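PDB 7D1B: leucine aminopeptidase, which probably acts as a zinc-dependent glutaminyl cyclase of the M28 peptidase family, forming N-terminal pyroglutamate on peptides. Local coordinates for residues Asp132-Ala137 and Asp202-Gly207; His168-Val173 and Val179-Phe184; Gly246-Gly251 and Asp285-Leu290. All coordinates share one frame; numbering follows the deposited sequence.

Contact 1: Asp132-Ala137 and Asp202-Gly207; sequences DTRPAA and DKYFFG
Tyr204 meets Arg134 through a hydrogen bond beside the zinc site. Asp202 comes first in its segment, its OD2 accepting from the backbone N of Leu191 and Asp192. At Tyr204 the two segments join. Arg134 NH2 donates to Tyr204 OH over 2.9 Å, with an N-H...O angle of 165°. The hydroxyl lies in the guanidinium plane, and the planes of ring and guanidinium stand 44° apart. Arg134 gets there as an extended rod from CG to NE, with CG anti to the backbone N (chi1 -163°). One water completes a small ring of polar atoms: it accepts from Arg134 NH1 at 3.0 Å and also bonds Tyr204 OH. The setting is the metal centre of an M28 peptidase fold, with zinc held by Asp155, Glu188 and His309. Arg134 NH2 also forms a salt bridge to Glu188, so this arginine is second shell to the metal and probably helps to orient that carboxylate. Phe205 follows at the N-cap of helix 206-218. Its ring carries Tyr204 CB 3.4 Å above one face.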
loop_
_atom_site.group_PDB
_atom_site.type_symbol
_atom_site.label_atom_id
_atom_site.label_comp_id
_atom_site.label_asym_id
_atom_site.label_seq_id
_atom_site.Cartn_x
_atom_site.Cartn_y
_atom_site.Cartn_z
ATOM N N ASP A 132 -7.723 -5.612 0.350
ATOM C CA ASP A 132 -8.519 -6.672 0.952
ATOM C C ASP A 132 -8.150 -6.792 2.424
ATOM O O ASP A 132 -7.047 -6.440 2.834
ATOM C CB ASP A 132 -8.292 -8.000 0.227
ATOM C CG ASP A 132 -6.871 -8.522 0.394
ATOM O OD1 ASP A 132 -5.896 -7.763 0.138
ATOM O OD2 ASP A 132 -6.720 -9.713 0.752
ATOM N N THR A 133 -9.073 -7.285 3.235
ATOM C CA THR A 133 -8.762 -7.538 4.635
ATOM C C THR A 133 -8.725 -9.036 4.884
ATOM O O THR A 133 -9.513 -9.803 4.313
ATOM C CB THR A 133 -9.707 -6.814 5.604
ATOM O OG1 THR A 133 -11.065 -7.245 5.412
ATOM C CG2 THR A 133 -9.619 -5.297 5.417
ATOM N N ARG A 134 -7.809 -9.451 5.742
ATOM C CA ARG A 134 -7.643 -10.865 6.035
ATOM C C ARG A 134 -8.925 -11.415 6.660
ATOM O O ARG A 134 -9.558 -10.736 7.474
ATOM C CB ARG A 134 -6.498 -11.025 7.027
ATOM C CG ARG A 134 -5.942 -12.423 7.108
ATOM C CD ARG A 134 -4.784 -12.470 8.105
ATOM N NE ARG A 134 -4.266 -13.819 8.242
ATOM C CZ ARG A 134 -3.213 -14.319 7.604
ATOM N NH1 ARG A 134 -2.887 -15.597 7.798
ATOM N NH2 ARG A 134 -2.509 -13.578 6.756
ATOM N N PRO A 135 -9.333 -12.639 6.321
ATOM C CA PRO A 135 -10.617 -13.133 6.844
ATOM C C PRO A 135 -10.665 -13.243 8.353
ATOM O O PRO A 135 -11.754 -13.127 8.927
ATOM C CB PRO A 135 -10.793 -14.489 6.144
ATOM C CG PRO A 135 -10.066 -14.287 4.821
ATOM C CD PRO A 135 -8.839 -13.474 5.209
ATOM N N ALA A 136 -9.532 -13.466 9.013
ATOM C CA ALA A 136 -9.522 -13.635 10.456
ATOM C C ALA A 136 -8.241 -13.048 11.021
ATOM O O ALA A 136 -7.212 -12.984 10.336
ATOM C CB ALA A 136 -9.617 -15.116 10.861
ATOM N N ALA A 137 -8.317 -12.649 12.292
ATOM C CA ALA A 137 -7.161 -12.146 13.039
ATOM C C ALA A 137 -6.376 -13.361 13.534
ATOM O O ALA A 137 -6.463 -13.778 14.691
ATOM C CB ALA A 137 -7.627 -11.267 14.191
ATOM N N ASP A 202 -3.107 -21.187 2.682
ATOM C CA ASP A 202 -3.530 -20.419 1.520
ATOM C C ASP A 202 -2.459 -19.490 0.947
ATOM O O ASP A 202 -1.473 -19.126 1.606
ATOM C CB ASP A 202 -4.849 -19.723 1.812
ATOM C CG ASP A 202 -6.039 -20.651 1.713
ATOM O OD1 ASP A 202 -5.918 -21.722 1.067
ATOM O OD2 ASP A 202 -7.097 -20.309 2.287
ATOM N N LYS A 203 -2.688 -19.090 -0.307
ATOM C CA LYS A 203 -1.760 -18.303 -1.109
ATOM C C LYS A 203 -1.959 -16.804 -0.918
ATOM O O LYS A 203 -3.090 -16.323 -0.824
ATOM C CB LYS A 203 -1.997 -18.659 -2.583
ATOM C CG LYS A 203 -1.139 -17.875 -3.553
ATOM C CD LYS A 203 -1.252 -18.400 -4.986
ATOM C CE LYS A 203 -0.749 -17.360 -6.007
ATOM N NZ LYS A 203 0.662 -16.929 -5.759
ATOM N N TYR A 204 -0.848 -16.074 -0.932
ATOM C CA TYR A 204 -0.792 -14.619 -0.832
ATOM C C TYR A 204 -0.557 -13.987 -2.202
ATOM O O TYR A 204 -0.081 -14.633 -3.141
ATOM C CB TYR A 204 0.369 -14.221 0.089
ATOM C CG TYR A 204 0.158 -14.506 1.544
ATOM C CD1 TYR A 204 0.217 -15.799 2.049
ATOM C CD2 TYR A 204 -0.039 -13.454 2.437
ATOM C CE1 TYR A 204 0.047 -16.041 3.415
ATOM C CE2 TYR A 204 -0.214 -13.679 3.784
ATOM C CZ TYR A 204 -0.158 -14.968 4.274
ATOM O OH TYR A 204 -0.328 -15.141 5.629
ATOM N N PHE A 205 -0.870 -12.692 -2.292
ATOM C CA PHE A 205 -0.357 -11.818 -3.352
ATOM C C PHE A 205 -1.035 -11.981 -4.710
ATOM O O PHE A 205 -0.417 -11.692 -5.743
ATOM C CB PHE A 205 1.180 -11.886 -3.511
ATOM C CG PHE A 205 1.909 -11.841 -2.205
ATOM C CD1 PHE A 205 1.612 -10.856 -1.259
ATOM C CD2 PHE A 205 2.863 -12.800 -1.893
ATOM C CE1 PHE A 205 2.247 -10.843 -0.034
ATOM C CE2 PHE A 205 3.518 -12.790 -0.663
ATOM C CZ PHE A 205 3.203 -11.824 0.267
ATOM N N PHE A 206 -2.318 -12.354 -4.750
ATOM C CA PHE A 206 -2.974 -12.492 -6.051
ATOM C C PHE A 206 -2.980 -11.186 -6.833
ATOM O O PHE A 206 -2.734 -11.179 -8.045
ATOM C CB PHE A 206 -4.405 -12.976 -5.877
ATOM C CG PHE A 206 -4.533 -14.423 -5.496
ATOM C CD1 PHE A 206 -4.186 -15.428 -6.397
ATOM C CD2 PHE A 206 -5.063 -14.781 -4.262
ATOM C CE1 PHE A 206 -4.351 -16.780 -6.058
ATOM C CE2 PHE A 206 -5.235 -16.120 -3.932
ATOM C CZ PHE A 206 -4.881 -17.104 -4.828
ATOM N N GLY A 207 -3.291 -10.072 -6.166
ATOM C CA GLY A 207 -3.431 -8.801 -6.866
ATOM C C GLY A 207 -2.121 -8.246 -7.386
ATOM O O GLY A 207 -2.039 -7.797 -8.532
HETATM O O HOH W 1 -1.029 -17.510 6.450
#

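Contact 2: His168-Val173 and Val179-Phe184; sequences HHMKGV and VDFVLF
Met170 is doubly bent, and this brings its sulfur beside the ring of Phe181. Its second and third torsions are -57° and -70°, so the chain curls instead of reaching straight out. SD lies 5.1 Å from the centroid of the Phe181 ring and 68° off the ring normal. This is an oblique Met-aromatic contact. The nearest ring atom is the far corner: Phe181 CZ is 3.8 Å from Met170 CG. The two side chains come from opposite directions and meet there. The bend then carries the methyl group on to the strand's other contact residue, where Met170 CE is 3.9 Å from Val179 CG1. Here the two side chains cross at about a right angle.

Val179 and Phe181 both point from the strand toward the 168-173 loop. Asp180 between them points away and pairs with Arg124. The loop is tightly turned, with backbone bonds from Gly172 N to His169 O and from Val173 N to Met170 O. It belongs to a beta-alpha-beta crossover, in which strand 123-130 is followed by helix 153-167 and then by the parallel, neighbouring strand 178-184. The contact packs the return loop against the start of that second strand. Trp117 of strand 108-117 also touches Met170 and meets the Phe181 ring edge-to-face. With an alanine at Met170, the sulfur and methyl contacts to Phe181 CZ and Val179 CG1 would be lost, which would probably open a gap between loop and strand. All three contact residues are buried, and what joins them is sulfur, methyl and ring carbon, so the attraction is probably mostly dispersion, with a small contribution from the sulfur and ring electrostatics; no formal charge takes part.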
loop_
_atom_site.group_PDB
_atom_site.type_symbol
_atom_site.label_atom_id
_atom_site.label_comp_id
_atom_site.label_asym_id
_atom_site.label_seq_id
_atom_site.Cartn_x
_atom_site.Cartn_y
_atom_site.Cartn_z
ATOM N N HIS A 168 -6.424 14.698 -2.203
ATOM C CA HIS A 168 -6.806 16.106 -2.102
ATOM C C HIS A 168 -5.743 17.035 -2.671
ATOM O O HIS A 168 -6.068 18.164 -3.065
ATOM C CB HIS A 168 -7.085 16.493 -0.655
ATOM C CG HIS A 168 -8.336 15.887 -0.111
ATOM N ND1 HIS A 168 -9.583 16.418 -0.358
ATOM C CD2 HIS A 168 -8.537 14.790 0.662
ATOM C CE1 HIS A 168 -10.497 15.679 0.247
ATOM N NE2 HIS A 168 -9.891 14.685 0.868
ATOM N N HIS A 169 -4.487 16.582 -2.709
ATOM C CA HIS A 169 -3.349 17.428 -3.029
ATOM C C HIS A 169 -2.775 17.160 -4.404
ATOM O O HIS A 169 -2.083 18.032 -4.929
ATOM C CB HIS A 169 -2.246 17.207 -1.985
ATOM C CG HIS A 169 -2.763 17.298 -0.589
ATOM N ND1 HIS A 169 -2.836 18.488 0.110
ATOM C CD2 HIS A 169 -3.303 16.348 0.211
ATOM C CE1 HIS A 169 -3.387 18.253 1.291
ATOM N NE2 HIS A 169 -3.690 16.964 1.371
ATOM N N MET A 170 -3.043 15.989 -5.002
ATOM C CA MET A 170 -2.258 15.540 -6.155
ATOM C C MET A 170 -2.312 16.507 -7.331
ATOM O O MET A 170 -1.285 16.720 -7.981
ATOM C CB MET A 170 -2.680 14.143 -6.603
ATOM C CG MET A 170 -2.273 13.032 -5.661
ATOM S SD MET A 170 -0.495 12.925 -5.320
ATOM C CE MET A 170 0.079 12.354 -6.913
ATOM N N LYS A 171 -3.482 17.093 -7.634
ATOM C CA LYS A 171 -3.530 17.981 -8.795
ATOM C C LYS A 171 -2.749 19.263 -8.579
ATOM O O LYS A 171 -2.509 19.976 -9.558
ATOM C CB LYS A 171 -4.960 18.268 -9.259
ATOM C CG LYS A 171 -5.646 17.091 -9.947
ATOM C CD LYS A 171 -4.832 16.453 -11.054
ATOM C CE LYS A 171 -4.527 17.397 -12.197
ATOM N NZ LYS A 171 -5.506 17.221 -13.312
ATOM N N GLY A 172 -2.332 19.557 -7.344
ATOM C CA GLY A 172 -1.451 20.674 -7.070
ATOM C C GLY A 172 0.014 20.309 -6.953
ATOM O O GLY A 172 0.806 21.171 -6.560
ATOM N N VAL A 173 0.409 19.079 -7.273
ATOM C CA VAL A 173 1.790 18.625 -7.105
ATOM C C VAL A 173 2.512 18.720 -8.444
ATOM O O VAL A 173 2.027 18.153 -9.439
ATOM C CB VAL A 173 1.844 17.182 -6.577
ATOM C CG1 VAL A 173 3.288 16.690 -6.538
ATOM C CG2 VAL A 173 1.192 17.099 -5.202
ATOM N N VAL A 179 2.017 9.324 -11.729
ATOM C CA VAL A 179 1.858 8.663 -10.430
ATOM C C VAL A 179 0.586 7.839 -10.470
ATOM O O VAL A 179 -0.502 8.386 -10.681
ATOM C CB VAL A 179 1.821 9.661 -9.257
ATOM C CG1 VAL A 179 1.644 8.907 -7.931
ATOM C CG2 VAL A 179 3.091 10.482 -9.217
ATOM N N ASP A 180 0.719 6.528 -10.252
ATOM C CA ASP A 180 -0.424 5.629 -10.156
ATOM C C ASP A 180 -0.558 5.147 -8.718
ATOM O O ASP A 180 0.397 4.592 -8.155
ATOM C CB ASP A 180 -0.267 4.435 -11.095
ATOM C CG ASP A 180 -0.344 4.859 -12.534
ATOM O OD1 ASP A 180 -1.073 5.832 -12.813
ATOM O OD2 ASP A 180 0.326 4.260 -13.392
ATOM N N PHE A 181 -1.724 5.395 -8.121
ATOM C CA PHE A 181 -2.089 4.780 -6.853
ATOM C C PHE A 181 -2.680 3.418 -7.203
ATOM O O PHE A 181 -3.670 3.346 -7.946
ATOM C CB PHE A 181 -3.169 5.607 -6.159
ATOM C CG PHE A 181 -2.719 6.947 -5.614
ATOM C CD1 PHE A 181 -1.406 7.416 -5.725
ATOM C CD2 PHE A 181 -3.651 7.753 -4.955
ATOM C CE1 PHE A 181 -1.036 8.667 -5.177
ATOM C CE2 PHE A 181 -3.282 8.984 -4.412
ATOM C CZ PHE A 181 -1.987 9.441 -4.517
ATOM N N VAL A 182 -2.070 2.346 -6.718
ATOM C CA VAL A 182 -2.511 1.003 -7.069
ATOM C C VAL A 182 -2.930 0.296 -5.784
ATOM O O VAL A 182 -2.136 0.181 -4.836
ATOM C CB VAL A 182 -1.422 0.213 -7.819
ATOM C CG1 VAL A 182 -1.928 -1.184 -8.172
ATOM C CG2 VAL A 182 -0.966 0.989 -9.071
ATOM N N LEU A 183 -4.174 -0.186 -5.765
ATOM C CA LEU A 183 -4.724 -0.945 -4.649
ATOM C C LEU A 183 -4.855 -2.400 -5.081
ATOM O O LEU A 183 -5.613 -2.721 -6.015
ATOM C CB LEU A 183 -6.072 -0.366 -4.232
ATOM C CG LEU A 183 -5.874 1.002 -3.565
ATOM C CD1 LEU A 183 -7.150 1.796 -3.629
ATOM C CD2 LEU A 183 -5.391 0.820 -2.150
ATOM N N PHE A 184 -4.090 -3.273 -4.424
ATOM C CA PHE A 184 -4.079 -4.697 -4.747
ATOM C C PHE A 184 -5.147 -5.441 -3.962
ATOM O O PHE A 184 -5.183 -5.384 -2.725
ATOM C CB PHE A 184 -2.736 -5.324 -4.392
ATOM C CG PHE A 184 -1.556 -4.715 -5.103
ATOM C CD1 PHE A 184 -1.486 -4.663 -6.498
ATOM C CD2 PHE A 184 -0.490 -4.204 -4.368
ATOM C CE1 PHE A 184 -0.373 -4.115 -7.130
ATOM C CE2 PHE A 184 0.620 -3.667 -5.000
ATOM C CZ PHE A 184 0.674 -3.619 -6.374
#

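Contact 3: Gly246-Gly251 and Asp285-Leu290; sequences GYSLRG and DDHIAL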
loop_
_atom_site.group_PDB
_atom_site.type_symbol
_atom_site.label_atom_id
_atom_site.label_comp_id
_atom_site.label_asym_id
_atom_site.label_seq_id
_atom_site.Cartn_x
_atom_site.Cartn_y
_atom_site.Cartn_z
ATOM N N GLY A 246 15.077 -6.766 3.400
ATOM C CA GLY A 246 16.051 -7.223 2.437
ATOM C C GLY A 246 15.575 -7.204 1.001
ATOM O O GLY A 246 16.357 -6.907 0.097
ATOM N N TYR A 247 14.315 -7.579 0.744
ATOM C CA TYR A 247 13.905 -7.586 -0.657
ATOM C C TYR A 247 13.921 -6.176 -1.233
ATOM O O TYR A 247 14.298 -5.975 -2.394
ATOM C CB TYR A 247 12.539 -8.237 -0.824
ATOM C CG TYR A 247 12.559 -9.712 -0.541
ATOM C CD1 TYR A 247 13.168 -10.600 -1.415
ATOM C CD2 TYR A 247 11.953 -10.218 0.594
ATOM C CE1 TYR A 247 13.171 -11.974 -1.159
ATOM C CE2 TYR A 247 11.945 -11.582 0.862
ATOM C CZ TYR A 247 12.569 -12.447 -0.012
ATOM O OH TYR A 247 12.573 -13.798 0.252
ATOM N N SER A 248 13.538 -5.190 -0.416
ATOM C CA SER A 248 13.566 -3.786 -0.824
ATOM C C SER A 248 14.991 -3.320 -1.061
ATOM O O SER A 248 15.285 -2.662 -2.066
ATOM C CB SER A 248 12.959 -2.940 0.288
ATOM O OG SER A 248 11.598 -3.276 0.505
ATOM N N LEU A 249 15.896 -3.651 -0.133
ATOM C CA LEU A 249 17.295 -3.267 -0.295
ATOM C C LEU A 249 17.894 -3.874 -1.557
ATOM O O LEU A 249 18.610 -3.198 -2.305
ATOM C CB LEU A 249 18.116 -3.711 0.915
ATOM C CG LEU A 249 17.928 -2.880 2.171
ATOM C CD1 LEU A 249 18.499 -3.614 3.370
ATOM C CD2 LEU A 249 18.530 -1.489 2.018
ATOM N N ARG A 250 17.624 -5.155 -1.807
ATOM C CA ARG A 250 18.241 -5.812 -2.953
ATOM C C ARG A 250 17.616 -5.351 -4.258
ATOM O O ARG A 250 18.309 -5.216 -5.272
ATOM C CB ARG A 250 18.151 -7.328 -2.795
ATOM C CG ARG A 250 19.055 -7.833 -1.669
ATOM C CD ARG A 250 19.100 -9.353 -1.592
ATOM N NE ARG A 250 17.789 -9.937 -1.303
ATOM C CZ ARG A 250 17.315 -10.159 -0.076
ATOM N NH1 ARG A 250 18.045 -9.860 0.999
ATOM N NH2 ARG A 250 16.109 -10.689 0.076
ATOM N N GLY A 251 16.306 -5.111 -4.260
ATOM C CA GLY A 251 15.627 -4.793 -5.499
ATOM C C GLY A 251 15.686 -3.335 -5.881
ATOM O O GLY A 251 15.558 -3.018 -7.067
ATOM N N ASP A 285 5.932 -9.614 0.510
ATOM C CA ASP A 285 4.826 -8.670 0.487
ATOM C C ASP A 285 4.493 -8.385 -0.977
ATOM O O ASP A 285 5.049 -8.996 -1.903
ATOM C CB ASP A 285 5.195 -7.419 1.292
ATOM C CG ASP A 285 4.017 -6.755 1.946
ATOM O OD1 ASP A 285 2.861 -7.010 1.556
ATOM O OD2 ASP A 285 4.245 -5.925 2.871
ATOM N N ASP A 286 3.569 -7.448 -1.197
ATOM C CA ASP A 286 3.128 -7.126 -2.547
ATOM C C ASP A 286 4.227 -6.537 -3.422
ATOM O O ASP A 286 4.038 -6.471 -4.642
ATOM C CB ASP A 286 1.929 -6.173 -2.488
ATOM C CG ASP A 286 0.612 -6.878 -2.199
ATOM O OD1 ASP A 286 0.338 -7.946 -2.806
ATOM O OD2 ASP A 286 -0.182 -6.323 -1.414
ATOM N N HIS A 287 5.354 -6.090 -2.847
ATOM C CA HIS A 287 6.427 -5.523 -3.659
ATOM C C HIS A 287 7.274 -6.589 -4.347
ATOM O O HIS A 287 8.026 -6.263 -5.267
ATOM C CB HIS A 287 7.312 -4.608 -2.822
ATOM C CG HIS A 287 8.050 -5.317 -1.736
ATOM N ND1 HIS A 287 7.461 -6.260 -0.911
ATOM C CD2 HIS A 287 9.341 -5.207 -1.341
ATOM C CE1 HIS A 287 8.371 -6.693 -0.051
ATOM N NE2 HIS A 287 9.514 -6.060 -0.282
ATOM N N ILE A 288 7.161 -7.855 -3.935
ATOM C CA ILE A 288 7.970 -8.908 -4.551
ATOM C C ILE A 288 7.626 -9.053 -6.027
ATOM O O ILE A 288 8.508 -9.087 -6.885
ATOM C CB ILE A 288 7.769 -10.238 -3.806
ATOM C CG1 ILE A 288 8.168 -10.103 -2.332
ATOM C CG2 ILE A 288 8.505 -11.383 -4.520
ATOM C CD1 ILE A 288 9.629 -9.866 -2.114
ATOM N N ALA A 289 6.331 -9.113 -6.346
ATOM C CA ALA A 289 5.953 -9.307 -7.742
ATOM C C ALA A 289 6.407 -8.131 -8.589
ATOM O O ALA A 289 6.792 -8.302 -9.753
ATOM C CB ALA A 289 4.444 -9.480 -7.861
ATOM N N LEU A 290 6.377 -6.917 -8.020
ATOM C CA LEU A 290 6.816 -5.730 -8.756
ATOM C C LEU A 290 8.308 -5.794 -9.054
ATOM O O LEU A 290 8.725 -5.601 -10.203
ATOM C CB LEU A 290 6.458 -4.455 -7.971
ATOM C CG LEU A 290 4.983 -4.278 -7.620
ATOM C CD1 LEU A 290 4.799 -2.989 -6.835
ATOM C CD2 LEU A 290 4.128 -4.251 -8.862
#
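Tyr247 and Ile288 join two short helices, 246-251 and 287-292, of the alpha/beta M28 fold by a CH-pi contact. The first helix begins at Gly246, whose O accepts the backbone N-H of Arg250. Tyr247 comes next, its CB directed toward the second helix. Ile288 CD1 sits over one face of its ring, 3.7 Å from the centroid and 25° off the ring normal. The fit is tight, since CD1 is 3.3 Å from Tyr247 CG, at the root of the ring. Tyr247 CB also packs against His287 NE2 at 3.8 Å. Ser248 follows. Its OG is 3.5 Å from His287 CD2. The polar partner they share is Glu245, whose OE1 is bonded to both Ser248 OG and His287 NE2. The histidine ring is swung to this spot by a first torsion of 65°, with CG between the backbone N and the carbonyl carbon. Ser248 OG has a further bond to Asp299 N on strand 297-300. Arg250, one turn on, folds back over Tyr247 while forming a salt bridge with Asp282. Its NH2 lies 3.3 Å above the tyrosine ring, offset toward the rim, on the face opposite Ile288 CD1.

After strand 123-130 the chain passes through 132-137, where contact 1 opens. Contact 2 then closes a short loop of five residues between 168-173 and 179-184, nested inside the larger loop of contact 1. That larger loop closes at 202-207, joining the loop after strand 123-130 to the start of helix 206-218. Contact 3, between 246-251 and 285-290, follows in series and brings helix 246-251 against helix 287-292. None of the loops cross. Phe184, at the end of strand 178-184, brings the three together: its ring packs on Gly207 of contact 1 and on Asp286 and Leu290 of contact 3. Phe205 CE1 also lies 3.4 Å from Asp285 CA, tying contact 1 to contact 3.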